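Local coordinates for protein glucanase (Clostridium thermocellum, PDB 5GXX) that probably hydrolyses beta-1,4-glucosidic bonds within cellulose chains as a cellulosomal family 9 endoglucanase, pairing its catalytic module with a cellulose-binding domain, at residues 55-60 / 189-194; 108-113 / 183-188; 147-152 / 202-207; 177-182 / 195-200. The protein carries 1 engineered substitution. One frame throughout, in Å; residues are numbered along the deposited sequence.

Contact 1 (55-60 / 189-194); sequences VKFNLP and GFYSSH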
# COMPACT_ATOMS: atom_id res chain seq x y z
N VAL A 55 -16.10 -5.72 -26.46
CA VAL A 55 -15.82 -4.94 -27.65
C VAL A 55 -16.89 -5.20 -28.71
O VAL A 55 -17.36 -6.33 -28.84
CB VAL A 55 -14.44 -5.29 -28.23
CG1 VAL A 55 -14.11 -4.39 -29.44
CG2 VAL A 55 -13.36 -5.13 -27.17
N LYS A 56 -17.26 -4.16 -29.45
CA LYS A 56 -18.07 -4.30 -30.65
C LYS A 56 -17.09 -4.25 -31.84
O LYS A 56 -16.54 -3.20 -32.20
CB LYS A 56 -19.19 -3.25 -30.71
CG LYS A 56 -20.07 -3.18 -29.47
CD LYS A 56 -21.16 -2.12 -29.65
CE LYS A 56 -21.86 -1.84 -28.35
NZ LYS A 56 -22.88 -0.79 -28.58
N PHE A 57 -16.83 -5.42 -32.41
CA PHE A 57 -15.93 -5.57 -33.55
C PHE A 57 -16.78 -5.77 -34.80
O PHE A 57 -17.33 -6.85 -34.98
CB PHE A 57 -15.01 -6.79 -33.43
CG PHE A 57 -13.84 -6.63 -32.49
CD1 PHE A 57 -12.80 -5.77 -32.80
CD2 PHE A 57 -13.70 -7.46 -31.38
CE1 PHE A 57 -11.68 -5.69 -31.96
CE2 PHE A 57 -12.60 -7.39 -30.53
CZ PHE A 57 -11.57 -6.50 -30.83
N ASN A 58 -16.92 -4.76 -35.64
CA ASN A 58 -17.93 -4.82 -36.70
C ASN A 58 -17.70 -5.88 -37.76
O ASN A 58 -18.68 -6.31 -38.38
CB ASN A 58 -18.09 -3.47 -37.42
CG ASN A 58 -18.88 -2.45 -36.63
OD1 ASN A 58 -18.87 -2.45 -35.40
ND2 ASN A 58 -19.61 -1.58 -37.34
N LEU A 59 -16.46 -6.29 -38.01
CA LEU A 59 -16.22 -7.28 -39.06
C LEU A 59 -16.85 -8.63 -38.67
O LEU A 59 -17.71 -9.11 -39.40
CB LEU A 59 -14.74 -7.40 -39.46
CG LEU A 59 -14.37 -8.41 -40.56
CD1 LEU A 59 -15.16 -8.18 -41.85
CD2 LEU A 59 -12.87 -8.34 -40.83
N PRO A 60 -16.44 -9.25 -37.55
CA PRO A 60 -17.17 -10.48 -37.20
C PRO A 60 -18.63 -10.24 -36.81
O PRO A 60 -19.44 -11.16 -36.93
CB PRO A 60 -16.37 -11.03 -36.01
CG PRO A 60 -15.74 -9.79 -35.39
CD PRO A 60 -15.34 -8.99 -36.60
N GLY A 189 -4.66 -7.47 -34.69
CA GLY A 189 -4.29 -8.45 -33.70
C GLY A 189 -5.50 -9.13 -33.09
O GLY A 189 -5.32 -10.12 -32.38
N PHE A 190 -6.70 -8.63 -33.38
CA PHE A 190 -7.95 -9.26 -32.90
C PHE A 190 -8.72 -9.81 -34.10
O PHE A 190 -8.95 -11.02 -34.21
CB PHE A 190 -8.79 -8.26 -32.09
CG PHE A 190 -8.08 -7.68 -30.90
CD1 PHE A 190 -8.00 -8.37 -29.70
CD2 PHE A 190 -7.42 -6.45 -31.00
CE1 PHE A 190 -7.32 -7.84 -28.60
CE2 PHE A 190 -6.73 -5.92 -29.91
CZ PHE A 190 -6.68 -6.61 -28.70
N TYR A 191 -9.06 -8.91 -35.02
CA TYR A 191 -9.71 -9.26 -36.28
C TYR A 191 -9.02 -8.54 -37.46
O TYR A 191 -9.66 -7.82 -38.23
CB TYR A 191 -11.21 -8.94 -36.21
CG TYR A 191 -11.94 -9.88 -35.27
CD1 TYR A 191 -12.27 -11.18 -35.67
CD2 TYR A 191 -12.27 -9.50 -33.97
CE1 TYR A 191 -12.90 -12.07 -34.81
CE2 TYR A 191 -12.92 -10.39 -33.09
CZ TYR A 191 -13.24 -11.66 -33.53
OH TYR A 191 -13.88 -12.55 -32.69
N SER A 192 -7.72 -8.75 -37.60
CA SER A 192 -6.97 -8.22 -38.73
C SER A 192 -7.54 -8.72 -40.06
O SER A 192 -8.01 -9.87 -40.11
CB SER A 192 -5.49 -8.61 -38.61
OG SER A 192 -4.83 -7.83 -37.62
N SER A 193 -7.51 -7.89 -41.10
CA SER A 193 -7.91 -8.33 -42.43
C SER A 193 -6.75 -9.15 -43.01
O SER A 193 -5.71 -8.61 -43.37
CB SER A 193 -8.27 -7.14 -43.34
OG SER A 193 -8.65 -7.57 -44.63
N HIS A 194 -6.91 -10.47 -43.05
CA HIS A 194 -5.85 -11.36 -43.51
C HIS A 194 -5.89 -11.60 -45.01
O HIS A 194 -4.87 -11.57 -45.70
CB HIS A 194 -5.94 -12.72 -42.80
CG HIS A 194 -5.86 -12.60 -41.31
ND1 HIS A 194 -4.70 -12.25 -40.65
CD2 HIS A 194 -6.81 -12.74 -40.35
CE1 HIS A 194 -4.93 -12.20 -39.35
NE2 HIS A 194 -6.20 -12.48 -39.14
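F57, F190 and Y191 form an aromatic cluster in the family 9 catalytic module, whose fold is an (alpha/alpha)6 barrel. It joins the start of helix 58-75, with F57 as its N-cap residue, to the loop leading into helix 198-212. Y191 stands across F57 in a T-shaped, edge-to-face arrangement. Its CD2-CE2 edge points at one face of the F57 ring, with Y191 CE2 3.5 Å from F57 CD2 and the ring planes at 63°. V55 CG1 lies over the opposite face, so the phenyl ring is clasped from both sides. The far end of F57 reaches the root of F190: CZ of F57 is 3.5 Å from CB of F190. These two rings are slid so far apart that they barely overlap. F190 has CG anti to its carbonyl carbon (chi1 -58°), and its ring leads away from F57. The hydroxyl of Y191 is hydrogen-bonded to D50, and the nearest atoms of the Y191 side chain and a bound Tris molecule are about 3 Å apart, consistent with a place beside the substrate cleft. P60 supports the same ring in a CH-pi contact, with P60 CG 3.5 Å from the centroid of the Y191 ring and almost exactly on the ring normal.

Contact 2 (108-113 / 183-188); sequences VVYQIG and TYTAAN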
# COMPACT_ATOMS: atom_id res chain seq x y z
N VAL A 108 -17.81 4.86 -41.63
CA VAL A 108 -18.69 4.25 -40.64
C VAL A 108 -17.93 4.17 -39.32
O VAL A 108 -16.69 4.17 -39.34
CB VAL A 108 -19.16 2.82 -41.06
CG1 VAL A 108 -19.97 2.88 -42.36
CG2 VAL A 108 -17.99 1.83 -41.18
N VAL A 109 -18.66 4.12 -38.21
CA VAL A 109 -18.10 3.65 -36.94
C VAL A 109 -17.91 2.15 -37.13
O VAL A 109 -18.89 1.46 -37.44
CB VAL A 109 -19.06 3.88 -35.76
CG1 VAL A 109 -18.54 3.20 -34.50
CG2 VAL A 109 -19.26 5.37 -35.50
N TYR A 110 -16.69 1.67 -36.97
CA TYR A 110 -16.40 0.24 -37.19
C TYR A 110 -15.95 -0.53 -35.96
O TYR A 110 -15.71 -1.74 -36.04
CB TYR A 110 -15.39 0.06 -38.34
CG TYR A 110 -13.95 0.41 -38.05
CD1 TYR A 110 -13.46 1.71 -38.22
CD2 TYR A 110 -13.04 -0.58 -37.64
CE1 TYR A 110 -12.12 2.01 -37.97
CE2 TYR A 110 -11.70 -0.29 -37.38
CZ TYR A 110 -11.25 1.01 -37.56
OH TYR A 110 -9.92 1.31 -37.30
N GLN A 111 -15.82 0.15 -34.83
CA GLN A 111 -15.47 -0.51 -33.59
C GLN A 111 -15.90 0.33 -32.39
O GLN A 111 -15.80 1.56 -32.42
CB GLN A 111 -13.96 -0.77 -33.54
CG GLN A 111 -13.50 -1.60 -32.36
CD GLN A 111 -12.09 -2.12 -32.52
OE1 GLN A 111 -11.71 -2.62 -33.58
NE2 GLN A 111 -11.32 -2.04 -31.45
N ILE A 112 -16.37 -0.32 -31.33
CA ILE A 112 -16.60 0.34 -30.05
C ILE A 112 -15.80 -0.41 -29.00
O ILE A 112 -15.96 -1.61 -28.84
CB ILE A 112 -18.08 0.37 -29.60
CG1 ILE A 112 -19.03 0.99 -30.64
CG2 ILE A 112 -18.22 1.06 -28.23
CD1 ILE A 112 -18.81 2.45 -30.96
N GLY A 113 -14.92 0.29 -28.29
CA GLY A 113 -14.05 -0.36 -27.33
C GLY A 113 -12.66 -0.64 -27.88
O GLY A 113 -12.48 -0.88 -29.08
N THR A 183 -7.60 2.07 -43.58
CA THR A 183 -8.25 2.72 -42.45
C THR A 183 -8.86 1.75 -41.44
O THR A 183 -9.55 2.19 -40.52
CB THR A 183 -9.32 3.74 -42.88
OG1 THR A 183 -10.44 3.08 -43.49
CG2 THR A 183 -8.71 4.72 -43.86
N TYR A 184 -8.63 0.46 -41.65
CA TYR A 184 -9.07 -0.57 -40.73
C TYR A 184 -7.88 -1.00 -39.88
O TYR A 184 -7.06 -1.82 -40.31
CB TYR A 184 -9.69 -1.73 -41.52
CG TYR A 184 -10.20 -2.90 -40.70
CD1 TYR A 184 -11.30 -2.75 -39.87
CD2 TYR A 184 -9.60 -4.16 -40.80
CE1 TYR A 184 -11.78 -3.83 -39.11
CE2 TYR A 184 -10.07 -5.25 -40.05
CZ TYR A 184 -11.16 -5.07 -39.21
OH TYR A 184 -11.63 -6.13 -38.46
N THR A 185 -7.76 -0.38 -38.71
CA THR A 185 -6.61 -0.57 -37.81
C THR A 185 -6.94 -0.94 -36.36
O THR A 185 -6.16 -1.65 -35.71
CB THR A 185 -5.67 0.67 -37.80
OG1 THR A 185 -6.38 1.81 -37.28
CG2 THR A 185 -5.10 0.96 -39.20
N ALA A 186 -8.09 -0.50 -35.85
CA ALA A 186 -8.40 -0.63 -34.43
C ALA A 186 -8.53 -2.09 -34.01
O ALA A 186 -8.38 -2.41 -32.83
CB ALA A 186 -9.66 0.15 -34.08
N ALA A 187 -8.82 -2.97 -34.98
CA ALA A 187 -9.00 -4.40 -34.70
C ALA A 187 -7.75 -5.23 -34.98
O ALA A 187 -7.80 -6.46 -34.92
CB ALA A 187 -10.19 -4.94 -35.48
N ASN A 188 -6.62 -4.59 -35.29
CA ASN A 188 -5.42 -5.37 -35.57
C ASN A 188 -4.94 -6.21 -34.39
O ASN A 188 -4.85 -5.72 -33.26
CB ASN A 188 -4.28 -4.46 -36.00
CG ASN A 188 -4.48 -3.92 -37.39
OD1 ASN A 188 -5.46 -4.24 -38.07
ND2 ASN A 188 -3.54 -3.10 -37.83
O HOH W 1 -8.23 -2.05 -30.20
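Hydrogen bonds from Y110 and Q111 to the backbone of 183-188 make up the polar side of the contact. The phenol oxygen of Y110 accepts two consecutive amides, with Y110 OH 3.1 Å from T185 N and 3.0 Å from A186 N. Both bonds are fairly straight, and the A186 amide arrives near the plane of the ring, at its edge. Q111 adds a bent bond from NE2 to A186 O (3.3 Å), with the nitrogen standing above the carbonyl plane. A much straighter bond from Q111 NE2 to G113 O, at 2.9 Å and in the planes of both groups, fixes the rotation of the amide. Water 1 donates to A186 O and weakly accepts from Q111 NE2. The strand 108-112 is the middle one of a small antiparallel sheet in the family 9 catalytic module, and the side chains of Y110 and Q111 grip a type I beta turn, T185 to N188, in the loop before helix 198-212. Van der Waals contacts complete the interface. Y110 CE2 touches Y184 CD1 at 3.5 Å, the two rings meeting obliquely, and lies 3.9 Å from A186 CB. The extended side chain of Q111 (CG anti to the backbone N, chi1 -173°) sets OE1 against the methyl groups of A186 and A187.

Contact 3 (147-152 / 202-207); sequences QMAAAL and LWASTW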
# COMPACT_ATOMS: atom_id res chain seq x y z
N GLN A 147 -18.49 -6.18 -45.58
CA GLN A 147 -19.22 -7.16 -44.76
C GLN A 147 -20.49 -6.57 -44.16
O GLN A 147 -21.54 -7.22 -44.15
CB GLN A 147 -18.32 -7.78 -43.67
CG GLN A 147 -18.91 -8.98 -42.92
CD GLN A 147 -19.24 -10.16 -43.82
OE1 GLN A 147 -20.40 -10.56 -43.90
NE2 GLN A 147 -18.25 -10.70 -44.51
N MET A 148 -20.43 -5.31 -43.73
CA MET A 148 -21.62 -4.64 -43.22
C MET A 148 -22.66 -4.54 -44.34
O MET A 148 -23.85 -4.76 -44.11
CB MET A 148 -21.29 -3.26 -42.64
CG MET A 148 -20.37 -3.30 -41.42
SD MET A 148 -19.65 -1.69 -40.98
CE MET A 148 -21.12 -0.72 -40.59
N ALA A 149 -22.20 -4.26 -45.56
CA ALA A 149 -23.10 -4.21 -46.71
C ALA A 149 -23.78 -5.55 -46.96
O ALA A 149 -24.98 -5.60 -47.21
CB ALA A 149 -22.35 -3.79 -47.95
N ALA A 150 -22.99 -6.63 -46.92
CA ALA A 150 -23.50 -7.96 -47.19
C ALA A 150 -24.57 -8.35 -46.18
O ALA A 150 -25.62 -8.89 -46.55
CB ALA A 150 -22.35 -8.97 -47.15
N ALA A 151 -24.30 -8.07 -44.90
CA ALA A 151 -25.25 -8.39 -43.83
C ALA A 151 -26.57 -7.68 -44.05
O ALA A 151 -27.65 -8.26 -43.93
CB ALA A 151 -24.66 -8.01 -42.48
N LEU A 152 -26.46 -6.41 -44.42
CA LEU A 152 -27.67 -5.64 -44.70
C LEU A 152 -28.38 -6.05 -45.98
O LEU A 152 -29.62 -5.99 -46.07
CB LEU A 152 -27.35 -4.14 -44.67
CG LEU A 152 -27.04 -3.60 -43.27
CD1 LEU A 152 -26.26 -2.29 -43.34
CD2 LEU A 152 -28.30 -3.44 -42.42
N LEU A 202 -16.90 -9.37 -53.30
CA LEU A 202 -17.60 -10.50 -53.91
C LEU A 202 -18.87 -10.90 -53.16
O LEU A 202 -19.94 -11.05 -53.76
CB LEU A 202 -16.68 -11.73 -53.97
CG LEU A 202 -17.30 -13.02 -54.51
CD1 LEU A 202 -17.83 -12.85 -55.93
CD2 LEU A 202 -16.25 -14.12 -54.44
N TRP A 203 -18.72 -11.12 -51.86
CA TRP A 203 -19.81 -11.55 -50.98
C TRP A 203 -20.92 -10.52 -50.97
O TRP A 203 -22.09 -10.85 -51.16
CB TRP A 203 -19.20 -11.75 -49.59
CG TRP A 203 -20.03 -12.12 -48.39
CD1 TRP A 203 -20.13 -11.39 -47.25
CD2 TRP A 203 -20.75 -13.34 -48.14
NE1 TRP A 203 -20.89 -12.04 -46.31
CE2 TRP A 203 -21.28 -13.25 -46.83
CE3 TRP A 203 -21.00 -14.50 -48.89
CZ2 TRP A 203 -22.06 -14.26 -46.26
CZ3 TRP A 203 -21.78 -15.49 -48.32
CH2 TRP A 203 -22.29 -15.37 -47.02
N ALA A 204 -20.56 -9.25 -50.82
CA ALA A 204 -21.58 -8.21 -50.76
C ALA A 204 -22.30 -8.02 -52.10
O ALA A 204 -23.53 -7.95 -52.13
CB ALA A 204 -20.95 -6.90 -50.29
N SER A 205 -21.55 -7.96 -53.20
CA SER A 205 -22.17 -7.80 -54.52
C SER A 205 -23.06 -9.00 -54.87
O SER A 205 -24.12 -8.82 -55.48
CB SER A 205 -21.13 -7.52 -55.63
OG SER A 205 -20.14 -8.54 -55.73
N THR A 206 -22.66 -10.20 -54.46
CA THR A 206 -23.46 -11.41 -54.71
C THR A 206 -24.80 -11.31 -53.99
O THR A 206 -25.84 -11.55 -54.59
CB THR A 206 -22.69 -12.68 -54.29
OG1 THR A 206 -21.52 -12.79 -55.10
CG2 THR A 206 -23.54 -13.94 -54.44
N TRP A 207 -24.76 -10.96 -52.71
CA TRP A 207 -25.99 -10.74 -51.96
C TRP A 207 -26.86 -9.60 -52.52
O TRP A 207 -28.08 -9.71 -52.49
CB TRP A 207 -25.72 -10.53 -50.46
CG TRP A 207 -25.53 -11.85 -49.74
CD1 TRP A 207 -24.39 -12.29 -49.12
CD2 TRP A 207 -26.51 -12.89 -49.58
NE1 TRP A 207 -24.60 -13.55 -48.58
CE2 TRP A 207 -25.89 -13.94 -48.86
CE3 TRP A 207 -27.84 -13.04 -49.98
CZ2 TRP A 207 -26.56 -15.12 -48.53
CZ3 TRP A 207 -28.51 -14.22 -49.65
CH2 TRP A 207 -27.86 -15.24 -48.93
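Helices 142-158 and 198-212 run in the same direction here, their local axes inclined by 24° and 8.0 Å apart at closest approach. The backbones come nearest at A150 and A204, whose CA atoms are only 4.1 Å from each other, a spacing that small side chains permit. The methyl groups of A149 and A150 both lie against that of A204, the CB of A150 being 4.0 Å from the CB of A204. The larger groups sit to one side of this alanine seam. W203, with CG anti to its backbone N (chi1 177°), extends its indole toward the first helix, and the CB of A150 packs 3.3 Å from CD1 of W203. Beyond the methyl group, Q147 bends at chi2 and brings its amide to the pyrrole edge of the indole. There W203 NE1 donates to Q147 OE1 at 2.9 Å. The oxygen lies near the indole plane, but the amide and ring planes are 46° apart and the bond is bent, with an angle of 142° at the hydrogen. This buried N-H is thus satisfied by a side chain of the opposing helix. One turn further on, W207 places NE1 3.3 Å above one face of W203, near the rim, while its CB approaches A150 O. The parallel run is consistent with two helices of one layer in the (alpha/alpha)6 barrel. Helix 58-75 packs against Q147 through L59, A62 and A66 and meets both tryptophans with W70, while helix 162-178 touches M148 and L152, and helix 215-224 backs L202, S205 and T206.

Contact 4 (177-182 / 195-200); sequences ATRSDS and SGFWDE. With CA (calcium ion), chain C.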
# COMPACT_ATOMS: atom_id res chain seq x y z
N ALA A 177 -15.55 1.83 -53.69
CA ALA A 177 -14.86 3.02 -54.17
C ALA A 177 -13.52 3.15 -53.45
O ALA A 177 -12.53 3.59 -54.03
CB ALA A 177 -15.72 4.25 -53.93
N THR A 178 -13.49 2.73 -52.18
CA THR A 178 -12.33 2.86 -51.31
C THR A 178 -11.22 1.85 -51.65
O THR A 178 -10.04 2.18 -51.61
CB THR A 178 -12.73 2.70 -49.82
OG1 THR A 178 -13.69 3.69 -49.46
CG2 THR A 178 -11.54 2.81 -48.88
N ARG A 179 -11.61 0.62 -51.97
CA ARG A 179 -10.66 -0.44 -52.31
C ARG A 179 -9.37 -0.42 -51.49
O ARG A 179 -8.26 -0.49 -52.02
CB ARG A 179 -10.40 -0.53 -53.82
CG ARG A 179 -11.63 -1.06 -54.52
CD ARG A 179 -11.53 -1.11 -56.02
NE ARG A 179 -12.81 -1.54 -56.58
CZ ARG A 179 -12.96 -1.99 -57.81
NH1 ARG A 179 -11.91 -2.09 -58.62
NH2 ARG A 179 -14.16 -2.36 -58.25
N SER A 180 -9.55 -0.34 -50.18
CA SER A 180 -8.42 -0.35 -49.25
C SER A 180 -8.86 -0.73 -47.84
O SER A 180 -9.93 -0.32 -47.39
CB SER A 180 -7.76 1.03 -49.22
OG SER A 180 -6.60 1.02 -48.41
N ASP A 181 -8.01 -1.49 -47.17
CA ASP A 181 -8.17 -1.76 -45.75
C ASP A 181 -7.31 -0.85 -44.88
O ASP A 181 -7.19 -1.08 -43.68
CB ASP A 181 -7.83 -3.22 -45.45
CG ASP A 181 -8.96 -4.16 -45.80
OD1 ASP A 181 -10.15 -3.77 -45.70
OD2 ASP A 181 -8.65 -5.30 -46.19
N SER A 182 -6.71 0.19 -45.47
CA SER A 182 -5.74 1.00 -44.74
C SER A 182 -6.32 1.74 -43.53
O SER A 182 -5.63 1.97 -42.53
CB SER A 182 -5.01 1.97 -45.69
OG SER A 182 -5.84 3.04 -46.10
N SER A 195 -7.09 -11.86 -45.52
CA SER A 195 -7.27 -12.26 -46.90
C SER A 195 -7.36 -11.05 -47.83
O SER A 195 -7.36 -11.20 -49.04
CB SER A 195 -8.55 -13.10 -47.05
OG SER A 195 -9.66 -12.42 -46.49
N GLY A 196 -7.45 -9.85 -47.27
CA GLY A 196 -7.74 -8.67 -48.08
C GLY A 196 -9.23 -8.44 -48.18
O GLY A 196 -10.03 -9.05 -47.46
N PHE A 197 -9.61 -7.56 -49.11
CA PHE A 197 -10.98 -7.07 -49.19
C PHE A 197 -11.74 -7.51 -50.44
O PHE A 197 -12.94 -7.27 -50.54
CB PHE A 197 -10.99 -5.54 -49.04
CG PHE A 197 -10.30 -4.83 -50.18
CD1 PHE A 197 -10.90 -4.83 -51.43
CD2 PHE A 197 -9.04 -4.26 -50.04
CE1 PHE A 197 -10.30 -4.22 -52.52
CE2 PHE A 197 -8.41 -3.66 -51.14
CZ PHE A 197 -9.04 -3.66 -52.38
N TRP A 198 -11.07 -8.17 -51.39
CA TRP A 198 -11.77 -8.62 -52.59
C TRP A 198 -12.88 -9.63 -52.30
O TRP A 198 -13.94 -9.61 -52.94
CB TRP A 198 -10.80 -9.14 -53.66
CG TRP A 198 -9.83 -8.10 -54.15
CD1 TRP A 198 -8.48 -8.08 -53.93
CD2 TRP A 198 -10.13 -6.94 -54.93
NE1 TRP A 198 -7.92 -6.98 -54.54
CE2 TRP A 198 -8.91 -6.26 -55.15
CE3 TRP A 198 -11.31 -6.40 -55.46
CZ2 TRP A 198 -8.84 -5.07 -55.89
CZ3 TRP A 198 -11.23 -5.22 -56.20
CH2 TRP A 198 -10.00 -4.57 -56.40
N ASP A 199 -12.65 -10.54 -51.35
CA ASP A 199 -13.70 -11.48 -50.98
C ASP A 199 -14.95 -10.83 -50.38
O ASP A 199 -16.06 -11.26 -50.69
CB ASP A 199 -13.15 -12.54 -50.00
CG ASP A 199 -12.43 -11.92 -48.81
OD1 ASP A 199 -11.28 -11.47 -48.97
OD2 ASP A 199 -13.02 -11.89 -47.70
N GLU A 200 -14.79 -9.79 -49.56
CA GLU A 200 -15.96 -9.07 -49.05
C GLU A 200 -16.73 -8.38 -50.18
O GLU A 200 -17.96 -8.33 -50.16
CB GLU A 200 -15.59 -8.02 -48.00
CG GLU A 200 -15.15 -8.55 -46.63
CD GLU A 200 -13.74 -9.09 -46.62
OE1 GLU A 200 -13.02 -8.90 -47.63
OE2 GLU A 200 -13.34 -9.69 -45.59
CA CA C . -11.44 -10.64 -46.53
O HOH W 2 -10.31 -9.77 -44.77
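The chain leaving helix 162-178 passes the loop that enters helix 198-212, with the backbones nearest at D181 and F197, whose CA atoms are 6.9 Å apart; R179, the first residue past the end of helix 162-178, has a positive phi. The side chain of F197 makes the main bridge between the two segments. Its ring lies against the peptide joining R179 and S180, with S180 N over one face and F197 CZ 3.3 Å from R179 O. The CB of F197 meets D181 OD2 at 3.7 Å, and that carboxylate oxygen is hydrogen-bonded to S193. W198 lies alongside F197, whose CE1 is over the indole, and sets its six-membered ring against the extended R179 side chain, W198 CH2 being 3.8 Å from R179 CD. Guanidinium and indole planes are steeply inclined, at 76°, and R179 NH2 forms a salt bridge with D176. Behind F197 lies a calcium site of the family 9 catalytic module, six of its eight ligands coming from 195-200. The metal is held by S195 OG, by G196 O at 2.3 Å and by both oxygens of D199 and of E200, each carboxylate having one shorter and one longer bond. Water 2 and D246 O complete the shell. On the other segment, S180 OG accepts from S182 N at 3.1 Å, an ST turn.

How the contacts relate
Contacts 1 and 3 are buried, contact 2 is partly so and contact 4 lies at the surface. The loop between helices 162-178 and 198-212 supplies one segment each to contacts 1 and 2, and contact 4 brings together its two ends, each segment including the adjoining helix end. Contacts 1 and 2 share a small sheet through neighbouring strands 56-57 and 108-112, and Y184 OH is hydrogen-bonded to Y191 O between them. A hydrogen bond between S193 OG and D181 OD2 joins contact 1 to contact 4, while helix 198-212 serves contacts 3 and 4. Rings dominate contact 1, side-chain hydrogen bonds to backbone N-H and C=O groups contact 2, and close alanine packing with one indole bond contact 3; contact 4 adds a metal.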